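Local atomic coordinates of ochratoxinase (Aspergillus niger, PDB entry 4C65), a protein that is a zinc-dependent amidohydrolase that splits the mycotoxin ochratoxin A into ochratoxin alpha and L-phenylalanine and releases C-terminal aromatic residues as a carboxypeptidase. Residues 62-74 against 108-122. Numbering follows the deposited sequence.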
ATOM      1  N   MET A  62     -29.750  17.829  44.769  1.00 15.52           N
ATOM      2  CA  MET A  62     -28.689  16.829  44.846  1.00 15.40           C
ATOM      3  C   MET A  62     -27.647  17.070  43.769  1.00 14.68           C
ATOM      4  O   MET A  62     -27.850  17.916  42.875  1.00 14.56           O
ATOM      5  CB  MET A  62     -29.288  15.426  44.714  1.00 16.07           C
ATOM      6  CG  MET A  62     -30.012  15.138  43.403  1.00 16.04           C
ATOM      7  SD  MET A  62     -30.512  13.402  43.263  1.00 16.96           S
ATOM      8  CE  MET A  62     -28.937  12.638  42.857  1.00 16.36           C
ATOM      9  N   PRO A  63     -26.528  16.347  43.830  1.00 14.49           N
ATOM     10  CA  PRO A  63     -25.563  16.472  42.736  1.00 14.12           C
ATOM     11  C   PRO A  63     -26.091  15.935  41.432  1.00 13.58           C
ATOM     12  O   PRO A  63     -26.925  15.028  41.416  1.00 13.60           O
ATOM     13  CB  PRO A  63     -24.374  15.600  43.192  1.00 14.44           C
ATOM     14  CG  PRO A  63     -24.608  15.311  44.630  1.00 15.08           C
ATOM     15  CD  PRO A  63     -26.091  15.359  44.817  1.00 15.21           C
ATOM     16  N   GLY A  64     -25.614  16.503  40.334  1.00 13.36           N
ATOM     17  CA  GLY A  64     -25.883  15.925  39.011  1.00 13.28           C
ATOM     18  C   GLY A  64     -25.397  14.472  38.940  1.00 12.95           C
ATOM     19  O   GLY A  64     -24.384  14.124  39.548  1.00 13.14           O
ATOM     20  N   LEU A  65     -26.137  13.640  38.217  1.00 12.96           N
ATOM     21  CA  LEU A  65     -25.876  12.210  38.185  1.00 13.24           C
ATOM     22  C   LEU A  65     -24.784  11.847  37.184  1.00 13.05           C
ATOM     23  O   LEU A  65     -24.649  12.482  36.142  1.00 12.75           O
ATOM     24  CB  LEU A  65     -27.153  11.468  37.837  1.00 13.63           C
ATOM     25  CG  LEU A  65     -28.254  11.504  38.887  1.00 14.24           C
ATOM     26  CD1 LEU A  65     -29.588  11.171  38.248  1.00 14.58           C
ATOM     27  CD2 LEU A  65     -27.906  10.522  40.008  1.00 14.96           C
ATOM     28  N   TRP A  66     -24.017  10.814  37.530  1.00 13.65           N
ATOM     29  CA  TRP A  66     -23.007  10.226  36.650  1.00 13.66           C
ATOM     30  C   TRP A  66     -23.489   8.865  36.161  1.00 13.90           C
ATOM     31  O   TRP A  66     -24.174   8.147  36.882  1.00 14.90           O
ATOM     32  CB  TRP A  66     -21.718   9.959  37.382  1.00 14.18           C
ATOM     33  CG  TRP A  66     -20.827  11.124  37.576  1.00 14.07           C
ATOM     34  CD1 TRP A  66     -21.091  12.237  38.292  1.00 14.08           C
ATOM     35  CD2 TRP A  66     -19.470  11.240  37.137  1.00 14.15           C
ATOM     36  NE1 TRP A  66     -20.000  13.079  38.276  1.00 14.07           N
ATOM     37  CE2 TRP A  66     -18.994  12.482  37.571  1.00 14.19           C
ATOM     38  CE3 TRP A  66     -18.620  10.419  36.395  1.00 14.67           C
ATOM     39  CZ2 TRP A  66     -17.719  12.935  37.272  1.00 14.52           C
ATOM     40  CZ3 TRP A  66     -17.340  10.863  36.125  1.00 14.93           C
ATOM     41  CH2 TRP A  66     -16.901  12.107  36.576  1.00 14.92           C
ATOM     42  N   ASP A  67     -23.167   8.533  34.915  1.00 13.60           N
ATOM     43  CA  ASP A  67     -23.141   7.151  34.511  1.00 13.83           C
ATOM     44  C   ASP A  67     -21.741   6.831  34.049  1.00 14.12           C
ATOM     45  O   ASP A  67     -21.199   7.520  33.172  1.00 14.15           O
ATOM     46  CB  ASP A  67     -24.157   6.844  33.436  1.00 13.53           C
ATOM     47  CG  ASP A  67     -24.406   5.343  33.317  1.00 14.12           C
ATOM     48  OD1 ASP A  67     -23.542   4.640  32.713  1.00 14.07           O
ATOM     49  OD2 ASP A  67     -25.443   4.891  33.842  1.00 14.45           O
ATOM     50  N   CYS A  68     -21.165   5.788  34.641  1.00 14.88           N
ATOM     51  CA  CYS A  68     -19.776   5.458  34.421  1.00 15.51           C
ATOM     52  C   CYS A  68     -19.537   4.393  33.367  1.00 16.16           C
ATOM     53  O   CYS A  68     -18.410   3.923  33.205  1.00 17.11           O
ATOM     54  CB  CYS A  68     -19.158   5.031  35.734  1.00 16.31           C
ATOM     55  SG  CYS A  68     -19.221   6.336  36.982  1.00 16.25           S
ATOM     56  N   HIS A  69     -20.584   3.992  32.662  1.00 16.05           N
ATOM     57  CA  HIS A  69     -20.425   3.042  31.582  1.00 16.73           C
ATOM     58  C   HIS A  69     -21.343   3.330  30.390  1.00 16.25           C
ATOM     59  O   HIS A  69     -22.346   2.669  30.206  1.00 16.46           O
ATOM     60  CB  HIS A  69     -20.642   1.608  32.064  1.00 18.01           C
ATOM     61  CG  HIS A  69     -20.041   0.590  31.144  1.00 19.14           C
ATOM     62  ND1 HIS A  69     -19.212  -0.409  31.590  1.00 20.58           N
ATOM     63  CD2 HIS A  69     -20.078   0.467  29.796  1.00 18.95           C
ATOM     64  CE1 HIS A  69     -18.800  -1.131  30.561  1.00 21.11           C
ATOM     65  NE2 HIS A  69     -19.304  -0.616  29.464  1.00 20.02           N
ATOM     66  N   MET A  70     -20.964   4.310  29.586  1.00 15.79           N
ATOM     67  CA  MET A  70     -21.712   4.675  28.395  1.00 15.64           C
ATOM     68  C   MET A  70     -20.891   4.313  27.173  1.00 16.31           C
ATOM     69  O   MET A  70     -19.701   4.100  27.270  1.00 16.48           O
ATOM     70  CB  MET A  70     -22.009   6.169  28.404  1.00 14.72           C
ATOM     71  CG  MET A  70     -22.795   6.667  29.626  1.00 14.59           C
ATOM     72  SD  MET A  70     -24.346   5.798  29.873  1.00 15.30           S
ATOM     73  CE  MET A  70     -25.245   6.432  28.451  1.00 15.19           C
ATOM     74  N   HIS A  71     -21.538   4.183  26.028  1.00 17.09           N
ATOM     75  CA  HIS A  71     -20.813   4.008  24.789  1.00 18.33           C
ATOM     76  C   HIS A  71     -21.376   4.933  23.720  1.00 17.92           C
ATOM     77  O   HIS A  71     -22.549   4.885  23.399  1.00 17.81           O
ATOM     78  CB  HIS A  71     -20.753   2.544  24.334  1.00 20.32           C
ATOM     79  CG  HIS A  71     -22.086   1.864  24.244  1.00 22.36           C
ATOM     80  ND1 HIS A  71     -22.454   0.837  25.091  1.00 24.56           N
ATOM     81  CD2 HIS A  71     -23.125   2.029  23.386  1.00 23.14           C
ATOM     82  CE1 HIS A  71     -23.667   0.411  24.770  1.00 24.94           C
ATOM     83  NE2 HIS A  71     -24.101   1.126  23.748  1.00 24.14           N
ATOM     84  N   PHE A  72     -20.514   5.798  23.204  1.00 17.62           N
ATOM     85  CA  PHE A  72     -20.898   6.815  22.280  1.00 17.80           C
ATOM     86  C   PHE A  72     -20.815   6.262  20.875  1.00 18.67           C
ATOM     87  O   PHE A  72     -19.927   6.600  20.099  1.00 18.83           O
ATOM     88  CB  PHE A  72     -19.996   8.046  22.446  1.00 17.81           C
ATOM     89  CG  PHE A  72     -20.464   9.002  23.520  1.00 17.32           C
ATOM     90  CD1 PHE A  72     -20.584   8.591  24.834  1.00 16.93           C
ATOM     91  CD2 PHE A  72     -20.738  10.323  23.211  1.00 17.22           C
ATOM     92  CE1 PHE A  72     -21.005   9.474  25.821  1.00 16.73           C
ATOM     93  CE2 PHE A  72     -21.151  11.200  24.187  1.00 16.88           C
ATOM     94  CZ  PHE A  72     -21.272  10.778  25.503  1.00 16.59           C
ATOM     95  N   GLY A  73     -21.771   5.408  20.551  1.00 19.85           N
ATOM     96  CA  GLY A  73     -21.772   4.682  19.281  1.00 21.05           C
ATOM     97  C   GLY A  73     -22.532   5.367  18.177  1.00 21.81           C
ATOM     98  O   GLY A  73     -22.000   5.557  17.082  1.00 22.54           O
ATOM     99  N   GLY A  74     -23.789   5.717  18.454  1.00 22.13           N
ATOM    100  CA  GLY A  74     -24.697   6.347  17.460  1.00 23.05           C
ATOM    101  C   GLY A  74     -24.985   5.537  16.210  1.00 24.07           C
ATOM    102  O   GLY A  74     -25.266   6.101  15.169  1.00 23.71           O
ATOM    103  N   GLY A 108     -31.019  14.855  34.129  1.00 16.70           N
ATOM    104  CA  GLY A 108     -30.157  15.148  35.274  1.00 16.16           C
ATOM    105  C   GLY A 108     -28.796  14.459  35.279  1.00 15.43           C
ATOM    106  O   GLY A 108     -28.106  14.440  36.291  1.00 15.18           O
ATOM    107  N   TYR A 109     -28.394  13.903  34.158  1.00 14.81           N
ATOM    108  CA  TYR A 109     -27.070  13.326  34.037  1.00 14.76           C
ATOM    109  C   TYR A 109     -26.083  14.376  33.524  1.00 14.36           C
ATOM    110  O   TYR A 109     -26.148  14.740  32.348  1.00 14.31           O
ATOM    111  CB  TYR A 109     -27.121  12.064  33.139  1.00 14.85           C
ATOM    112  CG  TYR A 109     -27.662  10.864  33.914  1.00 15.08           C
ATOM    113  CD1 TYR A 109     -29.038  10.724  34.154  1.00 15.08           C
ATOM    114  CD2 TYR A 109     -26.787   9.913  34.450  1.00 14.93           C
ATOM    115  CE1 TYR A 109     -29.519   9.668  34.894  1.00 15.33           C
ATOM    116  CE2 TYR A 109     -27.267   8.843  35.178  1.00 15.21           C
ATOM    117  CZ  TYR A 109     -28.636   8.742  35.419  1.00 15.59           C
ATOM    118  OH  TYR A 109     -29.113   7.661  36.143  1.00 16.58           O
ATOM    119  N   THR A 110     -25.215  14.858  34.414  1.00 13.88           N
ATOM    120  CA  THR A 110     -24.285  15.911  34.083  1.00 14.01           C
ATOM    121  C   THR A 110     -22.860  15.416  33.784  1.00 13.74           C
ATOM    122  O   THR A 110     -22.000  16.190  33.373  1.00 13.86           O
ATOM    123  CB  THR A 110     -24.268  16.986  35.172  1.00 14.35           C
ATOM    124  OG1 THR A 110     -23.901  16.416  36.423  1.00 14.52           O
ATOM    125  CG2 THR A 110     -25.640  17.614  35.312  1.00 14.72           C
ATOM    126  N   SER A 111     -22.616  14.129  34.006  1.00 13.43           N
ATOM    127  CA  SER A 111     -21.359  13.504  33.618  1.00 13.33           C
ATOM    128  C   SER A 111     -21.593  12.089  33.108  1.00 13.29           C
ATOM    129  O   SER A 111     -22.395  11.347  33.663  1.00 13.44           O
ATOM    130  CB  SER A 111     -20.346  13.482  34.788  1.00 13.33           C
ATOM    131  OG  SER A 111     -19.834  14.788  35.080  1.00 13.33           O
ATOM    132  N   TYR A 112     -20.856  11.748  32.060  1.00 13.22           N
ATOM    133  CA  TYR A 112     -20.846  10.443  31.462  1.00 13.09           C
ATOM    134  C   TYR A 112     -19.386   9.982  31.276  1.00 13.10           C
ATOM    135  O   TYR A 112     -18.547  10.746  30.854  1.00 12.36           O
ATOM    136  CB  TYR A 112     -21.452  10.524  30.070  1.00 12.94           C
ATOM    137  CG  TYR A 112     -22.946  10.293  29.904  1.00 13.00           C
ATOM    138  CD1 TYR A 112     -23.753   9.839  30.938  1.00 12.92           C
ATOM    139  CD2 TYR A 112     -23.528  10.458  28.642  1.00 12.88           C
ATOM    140  CE1 TYR A 112     -25.106   9.601  30.717  1.00 13.03           C
ATOM    141  CE2 TYR A 112     -24.856  10.205  28.422  1.00 12.95           C
ATOM    142  CZ  TYR A 112     -25.649   9.799  29.459  1.00 12.97           C
ATOM    143  OH  TYR A 112     -26.966   9.544  29.200  1.00 13.11           O
ATOM    144  N   ARG A 113     -19.108   8.720  31.610  1.00 13.78           N
ATOM    145  CA  ARG A 113     -17.875   8.071  31.192  1.00 13.88           C
ATOM    146  C   ARG A 113     -18.161   7.164  30.005  1.00 14.22           C
ATOM    147  O   ARG A 113     -18.811   6.118  30.146  1.00 14.22           O
ATOM    148  CB  ARG A 113     -17.226   7.293  32.344  1.00 14.20           C
ATOM    149  CG  ARG A 113     -15.787   6.872  32.041  1.00 14.16           C
ATOM    150  CD  ARG A 113     -15.151   6.114  33.188  1.00 14.51           C
ATOM    151  NE  ARG A 113     -15.858   4.868  33.479  1.00 14.70           N
ATOM    152  CZ  ARG A 113     -15.363   3.845  34.170  1.00 15.33           C
ATOM    153  NH1 ARG A 113     -14.125   3.870  34.656  1.00 15.84           N
ATOM    154  NH2 ARG A 113     -16.109   2.767  34.372  1.00 15.60           N
ATOM    155  N   ASP A 114     -17.705   7.613  28.836  1.00 14.76           N
ATOM    156  CA  ASP A 114     -17.788   6.885  27.583  1.00 15.39           C
ATOM    157  C   ASP A 114     -16.646   5.870  27.542  1.00 16.21           C
ATOM    158  O   ASP A 114     -15.484   6.246  27.691  1.00 16.16           O
ATOM    159  CB  ASP A 114     -17.644   7.874  26.422  1.00 15.29           C
ATOM    160  CG  ASP A 114     -17.495   7.208  25.095  1.00 14.86           C
ATOM    161  OD1 ASP A 114     -18.116   6.154  24.861  1.00 15.30           O
ATOM    162  OD2 ASP A 114     -16.806   7.780  24.242  1.00 15.03           O
ATOM    163  N   LEU A 115     -16.970   4.605  27.299  1.00 16.74           N
ATOM    164  CA  LEU A 115     -15.963   3.541  27.308  1.00 17.14           C
ATOM    165  C   LEU A 115     -15.752   2.856  25.958  1.00 17.35           C
ATOM    166  O   LEU A 115     -14.937   1.935  25.829  1.00 18.70           O
ATOM    167  CB  LEU A 115     -16.332   2.519  28.370  1.00 17.41           C
ATOM    168  CG  LEU A 115     -16.238   3.028  29.803  1.00 17.77           C
ATOM    169  CD1 LEU A 115     -16.640   1.912  30.757  1.00 18.14           C
ATOM    170  CD2 LEU A 115     -14.822   3.514  30.119  1.00 17.71           C
ATOM    171  N   ALA A 116     -16.438   3.319  24.923  1.00 16.87           N
ATOM    172  CA  ALA A 116     -16.090   2.940  23.561  1.00 16.68           C
ATOM    173  C   ALA A 116     -16.866   3.828  22.613  1.00 16.71           C
ATOM    174  O   ALA A 116     -18.095   3.802  22.604  1.00 18.00           O
ATOM    175  CB  ALA A 116     -16.438   1.486  23.304  1.00 16.78           C
ATOM    176  N   GLY A 117     -16.194   4.616  21.807  1.00 16.34           N
ATOM    177  CA  GLY A 117     -16.913   5.391  20.809  1.00 16.37           C
ATOM    178  C   GLY A 117     -16.355   6.772  20.556  1.00 16.24           C
ATOM    179  O   GLY A 117     -15.149   7.009  20.691  1.00 17.53           O
ATOM    180  N   TYR A 118     -17.242   7.697  20.228  1.00 15.31           N
ATOM    181  CA  TYR A 118     -16.849   8.995  19.715  1.00 15.01           C
ATOM    182  C   TYR A 118     -17.025  10.104  20.743  1.00 14.94           C
ATOM    183  O   TYR A 118     -17.277  11.253  20.384  1.00 15.92           O
ATOM    184  CB  TYR A 118     -17.698   9.289  18.471  1.00 14.84           C
ATOM    185  CG  TYR A 118     -17.523   8.313  17.346  1.00 14.78           C
ATOM    186  CD1 TYR A 118     -16.288   8.165  16.731  1.00 14.75           C
ATOM    187  CD2 TYR A 118     -18.567   7.509  16.921  1.00 14.55           C
ATOM    188  CE1 TYR A 118     -16.102   7.248  15.714  1.00 14.81           C
ATOM    189  CE2 TYR A 118     -18.410   6.621  15.879  1.00 14.52           C
ATOM    190  CZ  TYR A 118     -17.180   6.496  15.267  1.00 14.84           C
ATOM    191  OH  TYR A 118     -16.995   5.597  14.233  1.00 15.17           O
ATOM    192  N   GLY A 119     -16.930   9.762  22.017  1.00 14.62           N
ATOM    193  CA  GLY A 119     -17.104  10.734  23.086  1.00 14.80           C
ATOM    194  C   GLY A 119     -16.174  11.909  22.982  1.00 14.80           C
ATOM    195  O   GLY A 119     -16.544  13.035  23.273  1.00 14.57           O
ATOM    196  N   CYS A 120     -14.923  11.641  22.638  1.00 15.60           N
ATOM    197  CA  CYS A 120     -13.927  12.708  22.527  1.00 16.27           C
ATOM    198  C   CYS A 120     -14.311  13.660  21.431  1.00 16.11           C
ATOM    199  O   CYS A 120     -14.200  14.887  21.575  1.00 16.55           O
ATOM    200  CB  CYS A 120     -12.573  12.136  22.171  1.00 17.07           C
ATOM    201  SG  CYS A 120     -11.820  11.116  23.434  1.00 18.13           S
ATOM    202  N   GLU A 121     -14.760  13.090  20.320  1.00 15.69           N
ATOM    203  CA  GLU A 121     -15.101  13.885  19.136  1.00 15.62           C
ATOM    204  C   GLU A 121     -16.413  14.675  19.342  1.00 15.44           C
ATOM    205  O   GLU A 121     -16.534  15.825  18.908  1.00 15.43           O
ATOM    206  CB  GLU A 121     -15.210  12.969  17.912  1.00 15.71           C
ATOM    207  CG  GLU A 121     -13.877  12.401  17.422  1.00 15.75           C
ATOM    208  CD  GLU A 121     -13.271  11.311  18.313  1.00 15.68           C
ATOM    209  OE1 GLU A 121     -14.021  10.513  18.930  1.00 15.73           O
ATOM    210  OE2 GLU A 121     -12.027  11.256  18.371  1.00 14.96           O
ATOM    211  N   VAL A 122     -17.383  14.057  20.002  1.00 14.97           N
ATOM    212  CA  VAL A 122     -18.650  14.713  20.304  1.00 15.22           C
ATOM    213  C   VAL A 122     -18.472  15.764  21.396  1.00 15.98           C
ATOM    214  O   VAL A 122     -19.106  16.836  21.334  1.00 16.10           O
ATOM    215  CB  VAL A 122     -19.729  13.688  20.671  1.00 14.83           C
ATOM    216  CG1 VAL A 122     -20.986  14.366  21.189  1.00 15.20           C
ATOM    217  CG2 VAL A 122     -20.083  12.816  19.462  1.00 14.79           C
TER
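S111 CB sits over one face of the W66 indole, 3.3 Å from the centroid of the five-membered ring. Three more rings each take an aliphatic group on one face: L65 CB sits over Y109, M70 CG over Y112 toward its rim, and L115 CD1 over the middle of the H69 imidazole, 3.6 Å from its centroid. M70 is bent at chi2 and chi3 (-55° and -69°), which folds SD and CE back across the Y112 ring as a Met-aromatic contact, while F72 CZ reaches that ring's edge. D67 N lies at the edge of Y109. The R113 guanidinium receives C68 O in its plane, side-on, through NE (2.7 Å) and NH2 (2.8 Å), while L115 CD2 lies over one face toward the rim; NH2 also salt-bridges E264, which accepts a hydrogen bond from H69 ND1. D114 OD1 takes F72 N (2.9 Å) and A116 N from opposite faces of its carboxylate, the second bond closing an Asx turn; OD2 is hydrogen-bonded to S138. Between the W66-S111 layer and that of Y109, Y112 and M70, the parallel backbones pair, R113 N on D67 O and M70 N on R113 O, the register slipping by one at two beta bulges. Linked through helices 83-87 and 90-106, the strands form a beta-alpha-beta unit of the amidohydrolase TIM barrel; strand 60-67 leads into the HxH motif, H69 and H71, both ligands of one zinc.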